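Local coordinates for protein enoyl-CoA hydratase (Bacillus halodurans, PDB 3LKE) that probably catalyses the hydration of enoyl-CoA thioesters, as a member of the crotonase-like enoyl-CoA hydratase/isomerase family, at residues L15-L28 against I53-R67. Residues are numbered along the deposited sequence; the frame is centred on the assembly and turned at random.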
loop_
_atom_site.group_PDB
_atom_site.type_symbol
_atom_site.label_atom_id
_atom_site.label_comp_id
_atom_site.label_asym_id
_atom_site.label_seq_id
_atom_site.Cartn_x
_atom_site.Cartn_y
_atom_site.Cartn_z
ATOM N N LEU A 15 -22.947 9.800 -17.665
ATOM C CA LEU A 15 -23.385 8.608 -18.381
ATOM C C LEU A 15 -23.756 7.498 -17.407
ATOM O O LEU A 15 -22.942 7.099 -16.561
ATOM C CB LEU A 15 -22.284 8.111 -19.325
ATOM C CG LEU A 15 -22.578 7.164 -20.499
ATOM C CD1 LEU A 15 -21.696 5.914 -20.476
ATOM C CD2 LEU A 15 -24.058 6.783 -20.628
ATOM N N TYR A 16 -24.983 7.001 -17.536
ATOM C CA TYR A 16 -25.471 5.896 -16.722
ATOM C C TYR A 16 -25.460 4.612 -17.529
ATOM O O TYR A 16 -26.107 4.521 -18.580
ATOM C CB TYR A 16 -26.889 6.187 -16.213
ATOM C CG TYR A 16 -26.942 7.328 -15.217
ATOM C CD1 TYR A 16 -26.973 8.651 -15.650
ATOM C CD2 TYR A 16 -26.930 7.084 -13.851
ATOM C CE1 TYR A 16 -27.011 9.700 -14.751
ATOM C CE2 TYR A 16 -26.976 8.127 -12.939
ATOM C CZ TYR A 16 -27.021 9.437 -13.404
ATOM O OH TYR A 16 -27.049 10.476 -12.506
ATOM N N ILE A 17 -24.699 3.629 -17.050
ATOM C CA ILE A 17 -24.598 2.327 -17.701
ATOM C C ILE A 17 -25.344 1.332 -16.831
ATOM O O ILE A 17 -24.975 1.112 -15.674
ATOM C CB ILE A 17 -23.116 1.877 -17.877
ATOM C CG1 ILE A 17 -22.361 2.869 -18.769
ATOM C CG2 ILE A 17 -23.046 0.472 -18.459
ATOM C CD1 ILE A 17 -20.887 2.502 -19.013
ATOM N N THR A 18 -26.418 0.755 -17.375
ATOM C CA THR A 18 -27.306 -0.098 -16.591
ATOM C C THR A 18 -27.315 -1.536 -17.077
ATOM O O THR A 18 -27.595 -1.810 -18.253
ATOM C CB THR A 18 -28.764 0.445 -16.635
ATOM O OG1 THR A 18 -28.765 1.811 -16.203
ATOM C CG2 THR A 18 -29.679 -0.369 -15.729
ATOM N N LEU A 19 -26.994 -2.457 -16.177
ATOM C CA LEU A 19 -27.020 -3.873 -16.499
ATOM C C LEU A 19 -28.461 -4.359 -16.441
ATOM O O LEU A 19 -29.164 -4.112 -15.463
ATOM C CB LEU A 19 -26.177 -4.677 -15.515
ATOM C CG LEU A 19 -24.739 -4.196 -15.292
ATOM C CD1 LEU A 19 -24.050 -5.097 -14.289
ATOM C CD2 LEU A 19 -23.978 -4.159 -16.603
ATOM N N ASP A 20 -28.874 -5.072 -17.483
ATOM C CA ASP A 20 -30.255 -5.519 -17.620
ATOM C C ASP A 20 -30.274 -6.885 -18.308
ATOM O O ASP A 20 -30.542 -6.991 -19.505
ATOM C CB ASP A 20 -31.042 -4.481 -18.420
ATOM C CG ASP A 20 -32.540 -4.740 -18.406
ATOM O OD1 ASP A 20 -32.967 -5.698 -17.733
ATOM O OD2 ASP A 20 -33.275 -3.980 -19.068
ATOM N N TYR A 21 -29.984 -7.931 -17.542
ATOM C CA TYR A 21 -29.824 -9.280 -18.079
ATOM C C TYR A 21 -30.491 -10.249 -17.125
ATOM O O TYR A 21 -29.834 -11.088 -16.535
ATOM C CB TYR A 21 -28.331 -9.606 -18.188
ATOM C CG TYR A 21 -27.939 -10.784 -19.062
ATOM C CD1 TYR A 21 -28.885 -11.542 -19.743
ATOM C CD2 TYR A 21 -26.595 -11.136 -19.207
ATOM C CE1 TYR A 21 -28.503 -12.615 -20.548
ATOM C CE2 TYR A 21 -26.205 -12.196 -20.006
ATOM C CZ TYR A 21 -27.158 -12.937 -20.676
ATOM O OH TYR A 21 -26.761 -14.001 -21.470
ATOM N N PRO A 22 -31.822 -10.139 -16.972
ATOM C CA PRO A 22 -32.504 -10.859 -15.890
ATOM C C PRO A 22 -32.390 -12.373 -16.011
ATOM O O PRO A 22 -32.359 -13.062 -14.998
ATOM C CB PRO A 22 -33.977 -10.448 -16.043
ATOM C CG PRO A 22 -34.000 -9.319 -17.011
ATOM C CD PRO A 22 -32.737 -9.352 -17.814
ATOM N N GLU A 23 -32.366 -12.884 -17.235
ATOM C CA GLU A 23 -32.267 -14.320 -17.443
ATOM C C GLU A 23 -31.112 -14.900 -16.640
ATOM O O GLU A 23 -31.265 -15.906 -15.945
ATOM C CB GLU A 23 -32.048 -14.639 -18.921
ATOM C CG GLU A 23 -31.727 -16.103 -19.166
ATOM C CD GLU A 23 -31.371 -16.402 -20.613
ATOM O OE1 GLU A 23 -31.143 -15.446 -21.393
ATOM O OE2 GLU A 23 -31.318 -17.602 -20.963
ATOM N N LYS A 24 -29.961 -14.238 -16.726
ATOM C CA LYS A 24 -28.758 -14.700 -16.039
ATOM C C LYS A 24 -28.431 -13.892 -14.774
ATOM O O LYS A 24 -27.306 -13.941 -14.270
ATOM C CB LYS A 24 -27.576 -14.675 -17.005
ATOM C CG LYS A 24 -27.630 -15.747 -18.092
ATOM C CD LYS A 24 -26.282 -15.873 -18.804
ATOM C CE LYS A 24 -26.297 -17.003 -19.847
ATOM N NZ LYS A 24 -24.967 -17.235 -20.506
ATOM N N LYS A 25 -29.413 -13.160 -14.252
ATOM C CA LYS A 25 -29.194 -12.314 -13.072
ATOM C C LYS A 25 -27.948 -11.435 -13.245
ATOM O O LYS A 25 -27.101 -11.350 -12.345
ATOM C CB LYS A 25 -29.077 -13.150 -11.791
ATOM C CG LYS A 25 -30.257 -14.099 -11.497
ATOM C CD LYS A 25 -31.586 -13.381 -11.442
ATOM C CE LYS A 25 -32.680 -14.256 -10.810
ATOM N NZ LYS A 25 -32.475 -15.691 -11.137
ATOM N N ASN A 26 -27.857 -10.779 -14.399
ATOM C CA ASN A 26 -26.747 -9.873 -14.702
ATOM C C ASN A 26 -25.391 -10.585 -14.689
ATOM O O ASN A 26 -24.358 -9.982 -14.377
ATOM C CB ASN A 26 -26.756 -8.661 -13.760
ATOM C CG ASN A 26 -27.888 -7.690 -14.070
ATOM O OD1 ASN A 26 -28.594 -7.834 -15.077
ATOM N ND2 ASN A 26 -28.074 -6.709 -13.199
ATOM N N GLY A 27 -25.405 -11.867 -15.039
ATOM C CA GLY A 27 -24.190 -12.664 -15.106
ATOM C C GLY A 27 -23.293 -12.209 -16.237
ATOM O O GLY A 27 -23.744 -11.546 -17.179
ATOM N N LEU A 28 -22.012 -12.555 -16.141
ATOM C CA LEU A 28 -21.034 -12.092 -17.110
ATOM C C LEU A 28 -20.745 -13.166 -18.148
ATOM O O LEU A 28 -20.222 -14.231 -17.824
ATOM C CB LEU A 28 -19.738 -11.682 -16.397
ATOM C CG LEU A 28 -19.921 -10.747 -15.203
ATOM C CD1 LEU A 28 -18.559 -10.395 -14.589
ATOM C CD2 LEU A 28 -20.644 -9.498 -15.615
ATOM N N ILE A 53 -21.580 6.248 -14.358
ATOM C CA ILE A 53 -22.193 5.516 -13.259
ATOM C C ILE A 53 -22.597 4.124 -13.734
ATOM O O ILE A 53 -23.316 3.999 -14.724
ATOM C CB ILE A 53 -23.482 6.238 -12.777
ATOM C CG1 ILE A 53 -23.162 7.662 -12.323
ATOM C CG2 ILE A 53 -24.146 5.454 -11.646
ATOM C CD1 ILE A 53 -22.259 7.718 -11.107
ATOM N N LEU A 54 -22.140 3.082 -13.036
ATOM C CA LEU A 54 -22.509 1.705 -13.389
ATOM C C LEU A 54 -23.505 1.197 -12.367
ATOM O O LEU A 54 -23.302 1.369 -11.161
ATOM C CB LEU A 54 -21.264 0.806 -13.433
ATOM C CG LEU A 54 -20.292 1.151 -14.564
ATOM C CD1 LEU A 54 -18.946 1.537 -13.955
ATOM C CD2 LEU A 54 -20.135 -0.002 -15.522
ATOM N N GLN A 55 -24.607 0.612 -12.840
ATOM C CA GLN A 55 -25.687 0.215 -11.941
ATOM C C GLN A 55 -26.483 -0.954 -12.520
ATOM O O GLN A 55 -26.257 -1.357 -13.653
ATOM C CB GLN A 55 -26.626 1.405 -11.697
ATOM C CG GLN A 55 -27.280 1.939 -12.961
ATOM C CD GLN A 55 -28.082 3.217 -12.700
ATOM O OE1 GLN A 55 -28.038 3.784 -11.606
ATOM N NE2 GLN A 55 -28.814 3.669 -13.707
ATOM N N SER A 56 -27.409 -1.478 -11.719
ATOM C CA SER A 56 -28.284 -2.571 -12.120
ATOM C C SER A 56 -29.719 -2.077 -12.045
ATOM O O SER A 56 -30.080 -1.345 -11.115
ATOM C CB SER A 56 -28.134 -3.770 -11.182
ATOM O OG SER A 56 -29.128 -4.755 -11.476
ATOM N N LYS A 57 -30.528 -2.485 -13.012
ATOM C CA LYS A 57 -31.934 -2.091 -13.043
ATOM C C LYS A 57 -32.794 -3.032 -12.207
ATOM O O LYS A 57 -34.001 -2.819 -12.058
ATOM C CB LYS A 57 -32.460 -2.065 -14.479
ATOM C CG LYS A 57 -33.889 -1.562 -14.577
ATOM C CD LYS A 57 -34.579 -2.012 -15.850
ATOM C CE LYS A 57 -33.916 -1.423 -17.079
ATOM N NZ LYS A 57 -34.967 -0.986 -18.044
ATOM N N HIS A 58 -32.181 -4.077 -11.666
ATOM C CA HIS A 58 -32.940 -5.101 -10.968
ATOM C C HIS A 58 -32.688 -5.106 -9.472
ATOM O O HIS A 58 -31.547 -5.222 -9.006
ATOM C CB HIS A 58 -32.705 -6.477 -11.593
ATOM C CG HIS A 58 -33.037 -6.522 -13.051
ATOM N ND1 HIS A 58 -34.338 -6.573 -13.517
ATOM C CD2 HIS A 58 -32.246 -6.491 -14.148
ATOM C CE1 HIS A 58 -34.329 -6.580 -14.836
ATOM N NE2 HIS A 58 -33.074 -6.537 -15.246
ATOM N N ARG A 59 -33.775 -4.967 -8.728
ATOM C CA ARG A 59 -33.740 -4.816 -7.284
ATOM C C ARG A 59 -32.954 -5.932 -6.591
ATOM O O ARG A 59 -32.163 -5.668 -5.686
ATOM C CB ARG A 59 -35.176 -4.748 -6.744
ATOM C CG ARG A 59 -35.290 -4.570 -5.234
ATOM C CD ARG A 59 -36.723 -4.228 -4.833
ATOM N NE ARG A 59 -37.195 -3.023 -5.514
ATOM C CZ ARG A 59 -38.128 -3.004 -6.462
ATOM N NH1 ARG A 59 -38.723 -4.127 -6.843
ATOM N NH2 ARG A 59 -38.477 -1.853 -7.022
ATOM N N ALA A 60 -33.153 -7.171 -7.032
ATOM C CA ALA A 60 -32.641 -8.324 -6.289
ATOM C C ALA A 60 -31.123 -8.507 -6.330
ATOM O O ALA A 60 -30.546 -9.088 -5.417
ATOM C CB ALA A 60 -33.336 -9.607 -6.740
ATOM N N TYR A 61 -30.473 -8.028 -7.383
ATOM C CA TYR A 61 -29.055 -8.344 -7.565
ATOM C C TYR A 61 -28.319 -7.248 -8.308
ATOM O O TYR A 61 -28.884 -6.576 -9.164
ATOM C CB TYR A 61 -28.921 -9.653 -8.353
ATOM C CG TYR A 61 -29.851 -9.722 -9.546
ATOM C CD1 TYR A 61 -29.484 -9.196 -10.785
ATOM C CD2 TYR A 61 -31.107 -10.300 -9.429
ATOM C CE1 TYR A 61 -30.340 -9.261 -11.879
ATOM C CE2 TYR A 61 -31.970 -10.367 -10.509
ATOM C CZ TYR A 61 -31.584 -9.848 -11.733
ATOM O OH TYR A 61 -32.460 -9.907 -12.798
ATOM N N PHE A 62 -27.042 -7.061 -7.990
ATOM C CA PHE A 62 -26.219 -6.243 -8.859
ATOM C C PHE A 62 -25.697 -7.092 -10.004
ATOM O O PHE A 62 -25.936 -6.795 -11.169
ATOM C CB PHE A 62 -25.021 -5.631 -8.125
ATOM C CG PHE A 62 -24.124 -4.859 -9.038
ATOM C CD1 PHE A 62 -24.495 -3.607 -9.482
ATOM C CD2 PHE A 62 -22.915 -5.393 -9.472
ATOM C CE1 PHE A 62 -23.690 -2.890 -10.340
ATOM C CE2 PHE A 62 -22.104 -4.685 -10.326
ATOM C CZ PHE A 62 -22.487 -3.429 -10.764
ATOM N N SER A 63 -24.952 -8.141 -9.666
ATOM C CA SER A 63 -24.477 -9.102 -10.666
ATOM C C SER A 63 -24.084 -10.425 -10.035
ATOM O O SER A 63 -23.318 -10.475 -9.061
ATOM C CB SER A 63 -23.301 -8.546 -11.478
ATOM O OG SER A 63 -22.760 -9.555 -12.330
ATOM N N SER A 64 -24.604 -11.505 -10.600
ATOM C CA SER A 64 -24.278 -12.836 -10.120
ATOM C C SER A 64 -22.876 -13.283 -10.554
ATOM O O SER A 64 -22.405 -14.342 -10.141
ATOM C CB SER A 64 -25.335 -13.836 -10.605
ATOM O OG SER A 64 -25.370 -13.877 -12.018
ATOM N N GLY A 65 -22.212 -12.478 -11.380
ATOM C CA GLY A 65 -20.865 -12.802 -11.833
ATOM C C GLY A 65 -20.923 -13.860 -12.923
ATOM O O GLY A 65 -22.004 -14.189 -13.403
ATOM N N PRO A 66 -19.763 -14.407 -13.315
ATOM C CA PRO A 66 -19.765 -15.495 -14.297
ATOM C C PRO A 66 -20.553 -16.684 -13.752
ATOM O O PRO A 66 -20.277 -17.131 -12.639
ATOM C CB PRO A 66 -18.280 -15.854 -14.428
ATOM C CG PRO A 66 -17.540 -14.648 -13.929
ATOM C CD PRO A 66 -18.403 -14.068 -12.859
ATOM N N ARG A 67 -21.524 -17.177 -14.514
ATOM C CA ARG A 67 -22.405 -18.243 -14.037
ATOM C C ARG A 67 -21.688 -19.585 -13.968
ATOM O O ARG A 67 -20.941 -19.935 -14.873
ATOM C CB ARG A 67 -23.629 -18.383 -14.948
ATOM C CG ARG A 67 -24.556 -17.172 -14.960
ATOM C CD ARG A 67 -26.002 -17.618 -14.844
ATOM N NE ARG A 67 -26.270 -18.144 -13.507
ATOM C CZ ARG A 67 -26.872 -17.459 -12.537
ATOM N NH1 ARG A 67 -27.292 -16.220 -12.753
ATOM N NH2 ARG A 67 -27.064 -18.018 -11.348
HETATM O O HOH W 1 -35.896 -3.217 -19.790
#
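N26 reaches across to the loop after strand 53-56 with the plane of its amide aligned on F62 O, which ND2 meets at 2.9 Å, while OD1 turns back to take the backbone N of Y21. Its CG sits at the edge of the Y61 ring, near CE1. Over one face of that ring lies K25, its CA 3.8 Å from the centroid in a CH-pi contact. An alanine in place of N26 would probably leave F62 O and the Y21 N-H without these mates and open a gap at the edge of the Y61 ring. Just upstream, D20 and H58 cross at about a right angle: H58 NE2 gives a 2.6 Å hydrogen bond to D20 OD1 on the anti side but tilted out of the carboxylate plane, with carboxylate and imidazole planes 53° apart. The other oxygen, D20 OD2, lies 3.6 Å from K57 NZ in a salt bridge that a water also spans, and takes a further bond from H7. Strands 15-19 and 53-56 run parallel, joined through helix 30-45 as a beta-alpha-beta unit of the crotonase fold, and their backbone bonds continue to K57 N. On the face carrying Y16 and T18, Q55 extends beyond CG (chi2 -174°), which carries NE2 to T18 OG1 at 3.1 Å, nearly straight and in the amide plane. Beside it, I53 CB packs against Y16 CD2. On the other face, L19 CD1 rests over the F62 ring. Farther along, S63 OG donates to N26 O at 2.6 Å from above the carbonyl plane and accepts from G65 N, closing an ST turn, while R67 NH1 reaches K24 O at 2.7 Å.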